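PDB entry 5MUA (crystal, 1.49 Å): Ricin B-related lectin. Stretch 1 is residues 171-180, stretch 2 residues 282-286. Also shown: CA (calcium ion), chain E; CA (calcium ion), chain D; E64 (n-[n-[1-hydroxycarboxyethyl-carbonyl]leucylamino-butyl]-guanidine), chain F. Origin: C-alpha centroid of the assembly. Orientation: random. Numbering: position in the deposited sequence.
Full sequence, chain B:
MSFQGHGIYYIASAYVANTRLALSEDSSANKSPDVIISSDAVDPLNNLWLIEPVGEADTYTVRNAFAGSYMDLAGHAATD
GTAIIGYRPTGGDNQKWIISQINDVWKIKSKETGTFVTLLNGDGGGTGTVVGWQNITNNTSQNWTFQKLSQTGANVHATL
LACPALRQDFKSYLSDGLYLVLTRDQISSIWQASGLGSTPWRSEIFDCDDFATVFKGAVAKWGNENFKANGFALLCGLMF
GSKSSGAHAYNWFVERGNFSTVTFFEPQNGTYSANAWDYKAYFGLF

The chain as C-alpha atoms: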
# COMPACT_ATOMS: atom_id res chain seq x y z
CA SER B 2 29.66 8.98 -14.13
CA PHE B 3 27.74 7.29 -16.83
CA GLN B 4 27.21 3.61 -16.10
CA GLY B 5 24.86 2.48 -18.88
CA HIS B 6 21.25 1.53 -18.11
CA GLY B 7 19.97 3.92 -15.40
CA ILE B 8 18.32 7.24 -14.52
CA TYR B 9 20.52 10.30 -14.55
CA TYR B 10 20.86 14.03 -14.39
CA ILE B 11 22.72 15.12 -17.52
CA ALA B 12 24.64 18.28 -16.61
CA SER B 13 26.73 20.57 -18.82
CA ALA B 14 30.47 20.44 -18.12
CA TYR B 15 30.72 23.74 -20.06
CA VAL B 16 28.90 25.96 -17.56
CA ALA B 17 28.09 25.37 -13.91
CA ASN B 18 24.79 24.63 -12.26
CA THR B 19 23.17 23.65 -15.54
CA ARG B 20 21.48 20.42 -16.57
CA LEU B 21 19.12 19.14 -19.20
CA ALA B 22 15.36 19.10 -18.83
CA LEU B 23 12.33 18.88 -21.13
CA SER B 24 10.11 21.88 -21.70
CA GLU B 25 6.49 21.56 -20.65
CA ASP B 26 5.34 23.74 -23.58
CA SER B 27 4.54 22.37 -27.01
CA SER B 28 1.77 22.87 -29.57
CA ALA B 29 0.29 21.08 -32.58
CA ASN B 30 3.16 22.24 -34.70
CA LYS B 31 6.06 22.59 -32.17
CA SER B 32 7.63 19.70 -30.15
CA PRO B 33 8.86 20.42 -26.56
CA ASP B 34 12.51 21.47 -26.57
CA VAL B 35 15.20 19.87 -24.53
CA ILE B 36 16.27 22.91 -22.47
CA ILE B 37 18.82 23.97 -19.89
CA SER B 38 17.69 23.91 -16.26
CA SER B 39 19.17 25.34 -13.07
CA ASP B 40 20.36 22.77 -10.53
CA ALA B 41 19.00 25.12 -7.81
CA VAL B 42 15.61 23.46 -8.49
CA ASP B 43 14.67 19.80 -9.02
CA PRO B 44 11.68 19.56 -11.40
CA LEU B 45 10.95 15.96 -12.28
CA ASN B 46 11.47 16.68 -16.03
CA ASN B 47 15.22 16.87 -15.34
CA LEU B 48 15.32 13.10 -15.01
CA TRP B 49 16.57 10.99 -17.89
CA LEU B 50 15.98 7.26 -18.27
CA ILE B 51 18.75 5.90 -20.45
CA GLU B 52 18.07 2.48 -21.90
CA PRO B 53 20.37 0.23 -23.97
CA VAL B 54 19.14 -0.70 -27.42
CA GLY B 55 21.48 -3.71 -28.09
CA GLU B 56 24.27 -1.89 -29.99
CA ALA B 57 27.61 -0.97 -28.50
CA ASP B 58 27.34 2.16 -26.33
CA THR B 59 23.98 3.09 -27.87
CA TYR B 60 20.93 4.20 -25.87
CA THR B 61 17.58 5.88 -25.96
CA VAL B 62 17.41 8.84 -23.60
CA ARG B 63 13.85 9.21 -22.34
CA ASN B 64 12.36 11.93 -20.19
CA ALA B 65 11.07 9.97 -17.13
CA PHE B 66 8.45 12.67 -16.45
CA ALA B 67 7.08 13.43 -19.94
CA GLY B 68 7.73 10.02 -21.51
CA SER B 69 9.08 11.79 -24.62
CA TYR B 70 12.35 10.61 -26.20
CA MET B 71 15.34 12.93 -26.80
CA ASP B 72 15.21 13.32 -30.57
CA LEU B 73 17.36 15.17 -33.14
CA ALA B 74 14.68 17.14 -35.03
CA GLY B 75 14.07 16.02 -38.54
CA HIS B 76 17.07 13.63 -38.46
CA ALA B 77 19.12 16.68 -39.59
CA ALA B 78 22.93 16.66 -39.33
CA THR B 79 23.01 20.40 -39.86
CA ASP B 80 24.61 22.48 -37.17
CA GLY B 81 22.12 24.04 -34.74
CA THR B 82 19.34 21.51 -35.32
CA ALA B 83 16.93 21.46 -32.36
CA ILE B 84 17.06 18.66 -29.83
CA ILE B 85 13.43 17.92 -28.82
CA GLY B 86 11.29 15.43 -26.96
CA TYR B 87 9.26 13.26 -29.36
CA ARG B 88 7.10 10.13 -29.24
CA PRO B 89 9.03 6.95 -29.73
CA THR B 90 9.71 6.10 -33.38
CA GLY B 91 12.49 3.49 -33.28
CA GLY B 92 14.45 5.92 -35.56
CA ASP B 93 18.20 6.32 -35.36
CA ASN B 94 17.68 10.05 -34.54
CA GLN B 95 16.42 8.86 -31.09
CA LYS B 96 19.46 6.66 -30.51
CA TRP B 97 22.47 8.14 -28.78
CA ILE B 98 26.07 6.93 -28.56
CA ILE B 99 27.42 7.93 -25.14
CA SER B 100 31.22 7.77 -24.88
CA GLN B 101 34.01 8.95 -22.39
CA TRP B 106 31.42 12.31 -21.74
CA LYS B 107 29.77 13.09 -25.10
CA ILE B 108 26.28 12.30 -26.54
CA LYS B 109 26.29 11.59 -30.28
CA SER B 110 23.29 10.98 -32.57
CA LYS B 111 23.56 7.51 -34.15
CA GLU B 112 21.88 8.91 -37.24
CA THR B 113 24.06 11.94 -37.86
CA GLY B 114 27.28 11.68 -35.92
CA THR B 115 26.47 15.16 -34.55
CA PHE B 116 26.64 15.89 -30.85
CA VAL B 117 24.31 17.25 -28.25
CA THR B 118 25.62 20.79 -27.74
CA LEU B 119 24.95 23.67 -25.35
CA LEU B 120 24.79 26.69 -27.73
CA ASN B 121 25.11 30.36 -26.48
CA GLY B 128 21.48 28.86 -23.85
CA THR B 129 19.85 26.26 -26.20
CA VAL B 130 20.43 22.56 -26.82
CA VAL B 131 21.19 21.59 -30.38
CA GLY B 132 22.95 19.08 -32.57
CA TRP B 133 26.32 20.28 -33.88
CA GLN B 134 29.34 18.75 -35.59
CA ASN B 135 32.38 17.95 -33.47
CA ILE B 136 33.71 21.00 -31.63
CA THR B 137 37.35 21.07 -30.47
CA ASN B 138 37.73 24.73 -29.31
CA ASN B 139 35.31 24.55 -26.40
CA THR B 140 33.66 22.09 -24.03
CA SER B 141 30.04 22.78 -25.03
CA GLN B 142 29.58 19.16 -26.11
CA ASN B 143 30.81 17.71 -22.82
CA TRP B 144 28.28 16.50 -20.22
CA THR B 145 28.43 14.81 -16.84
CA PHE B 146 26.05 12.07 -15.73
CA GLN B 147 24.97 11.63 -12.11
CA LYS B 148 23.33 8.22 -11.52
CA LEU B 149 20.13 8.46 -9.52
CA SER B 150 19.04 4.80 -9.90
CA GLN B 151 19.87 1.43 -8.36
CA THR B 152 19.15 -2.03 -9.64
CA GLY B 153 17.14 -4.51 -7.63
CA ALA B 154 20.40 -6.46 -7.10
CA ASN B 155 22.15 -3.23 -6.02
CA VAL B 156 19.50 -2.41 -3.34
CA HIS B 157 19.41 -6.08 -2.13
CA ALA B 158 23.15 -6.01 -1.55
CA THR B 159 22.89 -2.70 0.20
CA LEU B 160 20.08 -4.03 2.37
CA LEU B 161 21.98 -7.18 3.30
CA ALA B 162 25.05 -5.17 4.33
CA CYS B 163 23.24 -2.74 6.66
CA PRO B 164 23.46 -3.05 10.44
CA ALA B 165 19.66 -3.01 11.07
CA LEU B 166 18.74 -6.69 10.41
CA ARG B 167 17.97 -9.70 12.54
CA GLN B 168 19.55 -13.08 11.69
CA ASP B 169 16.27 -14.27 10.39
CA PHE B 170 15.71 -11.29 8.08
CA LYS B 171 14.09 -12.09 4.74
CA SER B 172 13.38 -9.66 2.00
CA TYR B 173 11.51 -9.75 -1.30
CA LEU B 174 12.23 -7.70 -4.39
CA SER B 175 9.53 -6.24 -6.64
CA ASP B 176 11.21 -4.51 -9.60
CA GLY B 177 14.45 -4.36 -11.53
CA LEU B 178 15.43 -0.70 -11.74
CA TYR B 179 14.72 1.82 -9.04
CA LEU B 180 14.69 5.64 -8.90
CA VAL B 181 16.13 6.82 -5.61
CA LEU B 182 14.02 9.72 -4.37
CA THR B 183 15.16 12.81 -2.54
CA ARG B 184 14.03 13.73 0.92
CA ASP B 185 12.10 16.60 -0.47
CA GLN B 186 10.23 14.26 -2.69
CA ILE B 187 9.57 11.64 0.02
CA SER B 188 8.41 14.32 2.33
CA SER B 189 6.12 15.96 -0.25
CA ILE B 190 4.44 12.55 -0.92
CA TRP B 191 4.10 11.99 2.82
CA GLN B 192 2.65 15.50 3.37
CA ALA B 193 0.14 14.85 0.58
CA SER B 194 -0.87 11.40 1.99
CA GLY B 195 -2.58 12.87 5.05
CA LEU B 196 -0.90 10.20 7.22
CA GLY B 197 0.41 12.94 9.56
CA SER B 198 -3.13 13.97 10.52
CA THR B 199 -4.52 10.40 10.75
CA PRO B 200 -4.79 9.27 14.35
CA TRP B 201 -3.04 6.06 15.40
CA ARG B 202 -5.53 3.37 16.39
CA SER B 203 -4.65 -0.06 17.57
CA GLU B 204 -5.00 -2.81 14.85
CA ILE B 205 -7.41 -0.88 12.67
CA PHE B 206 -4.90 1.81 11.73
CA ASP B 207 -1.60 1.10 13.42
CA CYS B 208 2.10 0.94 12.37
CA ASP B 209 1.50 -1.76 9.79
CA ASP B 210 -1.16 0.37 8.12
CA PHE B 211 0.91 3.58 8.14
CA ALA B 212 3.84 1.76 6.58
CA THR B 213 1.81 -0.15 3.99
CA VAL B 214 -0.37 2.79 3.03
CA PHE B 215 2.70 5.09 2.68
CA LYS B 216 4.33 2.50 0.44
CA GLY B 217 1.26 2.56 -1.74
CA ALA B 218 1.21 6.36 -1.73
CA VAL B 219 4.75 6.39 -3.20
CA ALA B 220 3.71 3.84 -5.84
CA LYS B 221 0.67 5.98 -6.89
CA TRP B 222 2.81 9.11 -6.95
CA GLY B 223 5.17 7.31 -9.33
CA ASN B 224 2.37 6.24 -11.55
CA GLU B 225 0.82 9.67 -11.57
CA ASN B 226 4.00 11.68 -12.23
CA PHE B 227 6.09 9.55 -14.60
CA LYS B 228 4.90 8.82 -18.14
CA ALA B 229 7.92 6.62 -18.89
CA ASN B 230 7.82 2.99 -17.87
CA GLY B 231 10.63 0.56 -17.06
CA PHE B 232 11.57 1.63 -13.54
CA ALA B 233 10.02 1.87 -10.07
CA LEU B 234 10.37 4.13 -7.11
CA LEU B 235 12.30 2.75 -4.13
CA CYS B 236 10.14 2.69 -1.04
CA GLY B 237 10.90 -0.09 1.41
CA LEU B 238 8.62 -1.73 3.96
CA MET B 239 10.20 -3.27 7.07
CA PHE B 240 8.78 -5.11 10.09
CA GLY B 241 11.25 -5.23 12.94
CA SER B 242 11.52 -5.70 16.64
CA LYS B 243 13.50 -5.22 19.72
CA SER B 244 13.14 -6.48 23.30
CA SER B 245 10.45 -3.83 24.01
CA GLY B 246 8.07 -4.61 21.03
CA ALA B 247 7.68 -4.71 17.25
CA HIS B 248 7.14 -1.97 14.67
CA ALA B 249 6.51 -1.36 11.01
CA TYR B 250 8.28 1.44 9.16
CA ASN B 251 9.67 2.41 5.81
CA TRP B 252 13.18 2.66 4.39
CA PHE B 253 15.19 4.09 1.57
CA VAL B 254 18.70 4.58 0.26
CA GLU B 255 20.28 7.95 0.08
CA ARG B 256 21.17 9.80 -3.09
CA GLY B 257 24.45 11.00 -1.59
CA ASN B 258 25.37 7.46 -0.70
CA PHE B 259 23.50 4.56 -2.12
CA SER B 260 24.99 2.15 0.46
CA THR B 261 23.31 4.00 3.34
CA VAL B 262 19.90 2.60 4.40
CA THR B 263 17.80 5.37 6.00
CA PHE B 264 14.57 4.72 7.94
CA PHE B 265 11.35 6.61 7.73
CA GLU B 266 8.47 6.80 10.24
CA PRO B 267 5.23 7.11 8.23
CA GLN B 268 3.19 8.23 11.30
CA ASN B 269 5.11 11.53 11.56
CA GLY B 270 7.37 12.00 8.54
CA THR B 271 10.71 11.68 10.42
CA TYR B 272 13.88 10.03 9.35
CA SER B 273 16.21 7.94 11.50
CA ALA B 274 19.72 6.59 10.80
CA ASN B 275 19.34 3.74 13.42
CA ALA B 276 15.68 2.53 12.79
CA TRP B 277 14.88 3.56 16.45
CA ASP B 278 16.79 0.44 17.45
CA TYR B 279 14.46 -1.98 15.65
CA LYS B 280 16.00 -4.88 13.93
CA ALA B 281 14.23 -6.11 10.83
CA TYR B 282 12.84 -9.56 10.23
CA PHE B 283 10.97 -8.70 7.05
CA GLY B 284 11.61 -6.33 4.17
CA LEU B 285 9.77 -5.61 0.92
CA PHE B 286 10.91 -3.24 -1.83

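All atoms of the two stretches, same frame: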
# COMPACT_ATOMS: atom_id res chain seq x y z
N LYS B 171 14.35 -11.77 6.16
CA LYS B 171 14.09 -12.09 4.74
C LYS B 171 13.50 -10.89 4.03
O LYS B 171 12.68 -10.16 4.59
CB LYS B 171 13.07 -13.21 4.62
CG LYS B 171 13.34 -14.50 5.40
CD LYS B 171 14.37 -15.41 4.74
CE LYS B 171 14.51 -16.74 5.50
NZ LYS B 171 15.55 -16.61 6.55
N SER B 172 13.90 -10.70 2.79
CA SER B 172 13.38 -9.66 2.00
C SER B 172 12.97 -10.20 0.64
O SER B 172 13.42 -11.30 0.22
CB SER B 172 14.43 -8.56 1.85
OG SER B 172 15.59 -9.09 1.27
N TYR B 173 12.14 -9.40 -0.03
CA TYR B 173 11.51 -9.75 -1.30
C TYR B 173 11.57 -8.54 -2.21
O TYR B 173 11.27 -7.43 -1.78
CB TYR B 173 10.09 -10.16 -1.00
CG TYR B 173 10.03 -11.33 -0.03
CD1 TYR B 173 10.27 -12.65 -0.46
CD2 TYR B 173 9.88 -11.11 1.31
CE1 TYR B 173 10.24 -13.70 0.42
CE2 TYR B 173 9.91 -12.15 2.20
CZ TYR B 173 10.08 -13.43 1.74
OH TYR B 173 10.09 -14.44 2.66
N LEU B 174 11.97 -8.75 -3.46
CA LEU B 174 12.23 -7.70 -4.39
C LEU B 174 11.07 -7.68 -5.37
O LEU B 174 10.59 -8.76 -5.76
CB LEU B 174 13.58 -8.04 -5.12
CG LEU B 174 13.92 -7.45 -6.48
CD1 LEU B 174 14.33 -6.02 -6.17
CD2 LEU B 174 15.08 -8.16 -7.19
N SER B 175 10.65 -6.50 -5.78
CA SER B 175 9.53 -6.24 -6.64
C SER B 175 9.84 -5.90 -8.10
O SER B 175 9.12 -6.32 -8.98
CB SER B 175 8.67 -5.12 -6.04
OG SER B 175 8.32 -5.48 -4.72
N ASP B 176 10.89 -5.11 -8.32
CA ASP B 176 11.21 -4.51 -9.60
C ASP B 176 12.70 -4.62 -9.87
O ASP B 176 13.45 -5.06 -9.04
CB ASP B 176 10.74 -3.07 -9.64
CG ASP B 176 9.19 -2.96 -9.49
OD1 ASP B 176 8.48 -3.48 -10.37
OD2 ASP B 176 8.73 -2.36 -8.50
N GLY B 177 13.06 -4.27 -11.08
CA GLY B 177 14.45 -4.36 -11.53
C GLY B 177 15.30 -3.11 -11.45
O GLY B 177 16.52 -3.22 -11.27
N LEU B 178 14.71 -1.94 -11.67
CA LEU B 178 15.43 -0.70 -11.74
C LEU B 178 14.67 0.30 -10.92
O LEU B 178 13.47 0.48 -11.13
CB LEU B 178 15.50 -0.19 -13.19
CG LEU B 178 16.27 1.13 -13.36
CD1 LEU B 178 17.75 0.97 -12.98
CD2 LEU B 178 16.10 1.71 -14.79
N TYR B 179 15.36 0.88 -9.96
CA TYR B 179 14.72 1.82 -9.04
C TYR B 179 15.25 3.25 -9.18
O TYR B 179 16.47 3.46 -9.16
CB TYR B 179 14.96 1.38 -7.61
CG TYR B 179 14.22 0.15 -7.25
CD1 TYR B 179 12.93 0.22 -6.83
CD2 TYR B 179 14.79 -1.14 -7.46
CE1 TYR B 179 12.20 -0.93 -6.52
CE2 TYR B 179 14.10 -2.29 -7.09
CZ TYR B 179 12.79 -2.17 -6.62
OH TYR B 179 12.08 -3.29 -6.30
N LEU B 180 14.35 4.23 -9.17
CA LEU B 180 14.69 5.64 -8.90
C LEU B 180 14.82 5.84 -7.40
O LEU B 180 13.97 5.41 -6.61
CB LEU B 180 13.69 6.62 -9.46
CG LEU B 180 13.89 8.12 -9.13
CD1 LEU B 180 15.23 8.53 -9.79
CD2 LEU B 180 12.73 8.91 -9.73
N TYR B 282 13.01 -8.18 10.62
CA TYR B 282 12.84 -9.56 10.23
C TYR B 282 12.25 -9.73 8.86
O TYR B 282 12.36 -10.82 8.25
CB TYR B 282 12.09 -10.38 11.27
CG TYR B 282 10.73 -9.87 11.63
CD1 TYR B 282 9.58 -10.27 10.90
CD2 TYR B 282 10.54 -9.08 12.76
CE1 TYR B 282 8.33 -9.81 11.22
CE2 TYR B 282 9.26 -8.63 13.09
CZ TYR B 282 8.15 -9.03 12.34
OH TYR B 282 6.88 -8.59 12.66
N PHE B 283 11.64 -8.67 8.33
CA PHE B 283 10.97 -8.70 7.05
C PHE B 283 11.22 -7.38 6.32
O PHE B 283 11.12 -6.30 6.89
CB PHE B 283 9.48 -8.98 7.23
CG PHE B 283 8.64 -8.53 6.11
CD1 PHE B 283 8.76 -9.12 4.87
CD2 PHE B 283 7.72 -7.51 6.27
CE1 PHE B 283 7.99 -8.68 3.80
CE2 PHE B 283 6.94 -7.08 5.20
CZ PHE B 283 7.11 -7.65 3.95
N GLY B 284 11.59 -7.47 5.06
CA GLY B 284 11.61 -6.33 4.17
C GLY B 284 11.00 -6.56 2.80
O GLY B 284 11.10 -7.64 2.25
N LEU B 285 10.37 -5.55 2.26
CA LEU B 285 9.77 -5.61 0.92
C LEU B 285 10.17 -4.34 0.19
O LEU B 285 10.08 -3.28 0.76
CB LEU B 285 8.23 -5.70 1.01
CG LEU B 285 7.43 -5.58 -0.28
CD1 LEU B 285 7.74 -6.79 -1.12
CD2 LEU B 285 5.91 -5.52 -0.07
N PHE B 286 10.63 -4.45 -1.07
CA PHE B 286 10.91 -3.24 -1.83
C PHE B 286 10.81 -3.53 -3.31
O PHE B 286 10.70 -4.71 -3.66
CB PHE B 286 12.28 -2.67 -1.53
CG PHE B 286 13.40 -3.55 -2.00
CD1 PHE B 286 13.76 -4.65 -1.27
CD2 PHE B 286 14.06 -3.28 -3.18
CE1 PHE B 286 14.77 -5.48 -1.69
CE2 PHE B 286 15.11 -4.08 -3.60
CZ PHE B 286 15.45 -5.18 -2.87
OXT PHE B 286 10.84 -2.58 -4.11
CA CA E . 7.54 -5.59 -10.61
CA CA D . 6.44 -2.10 -9.46
C1 E64 F . 2.98 -8.53 -13.25
O1 E64 F . 2.26 -9.44 -13.72
O2 E64 F . 2.82 -7.33 -13.48
C2 E64 F . 4.01 -8.94 -12.21
C3 E64 F . 5.33 -8.25 -12.58
O3 E64 F . 5.71 -8.95 -13.82
C4 E64 F . 6.38 -8.50 -11.57
O4 E64 F . 6.87 -7.64 -10.87
N1 E64 F . 6.83 -9.71 -11.50
C6 E64 F . 7.89 -10.29 -10.69
C7 E64 F . 7.57 -10.80 -9.29
C8 E64 F . 6.40 -10.17 -8.54
C9 E64 F . 7.07 -8.98 -7.83
C10 E64 F . 5.93 -11.26 -7.57
C11 E64 F . 9.16 -10.87 -11.35
O5 E64 F . 8.87 -11.77 -12.14
N2 E64 F . 10.44 -10.50 -11.06
C12 E64 F . 10.95 -9.33 -10.32
C13 E64 F . 10.97 -9.41 -8.80
C14 E64 F . 12.26 -9.97 -8.32
C15 E64 F . 12.28 -11.46 -8.41
N3 E64 F . 12.91 -11.94 -7.24
C16 E64 F . 14.23 -11.93 -7.17
N4 E64 F . 14.85 -12.04 -6.01
N5 E64 F . 14.90 -11.72 -8.28
O HOH W 1 8.64 -1.11 -6.09
O HOH W 2 6.67 -0.32 -7.92
O HOH W 3 9.23 -6.21 -12.22

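What forms the apolar centre of the contact? Phe286, the last residue of the chain, has the largest area covered by the other stretch, and its ring forms the apolar centre. Its p rotamer (chi1 67°) brings the ring nearer to that stretch, where Leu174 CD1 lies 3.3 Å from Phe286 CE2 and Leu174 CA sits over one face. Tyr179 adds an oblique aromatic neighbour: the ring planes meet at 43°, with Tyr179 CZ 3.8 Å from Phe286 CD2.

Which side chains continue this packing along the strands? Tyr173 lies on the same sheet face as Phe283 and Leu285 and touches both. Tyr173 CD2 approaches Phe283 CE1 at 4.0 Å, edge against edge, and Tyr173 CB is 4.1 Å from Leu285 CD1. On the other face, Ser172 is paired with Gly284, which has no side chain; their CA atoms are close for a parallel pair.

How does the backbone hold this register? Strands 171-173 and 283-285 run parallel, 13° apart, and hydrogen bonds alternate between them. Lys171 N donates to Tyr282 O (3.0 Å) and Gly284 N to Lys171 O (2.9 Å); then Tyr173 N donates to Gly284 O (3.1 Å) and Phe286 N to Tyr173 O (3.1 Å). Lys171 and Tyr173 thus each use both N and O, as expected of parallel pairing.

What receives the terminal carboxylate at the polar edge? Ser175 OG donates to Phe286 O at 2.7 Å, supplemented by a weak bond from Ser175 N to Phe286 O at 2.8 Å. Tyr179 OH makes a weak hydrogen bond to Phe286 OXT at 2.6 Å and accepts one from Asp176 N at 3.0 Å, linking the carboxylate to the loop. That loop also binds calcium: Ser175 O and Asp176 OD1 lie 2.4 and 2.3 Å from the chain E ion CA, while both Asp176 carboxylate oxygens bind the chain D ion.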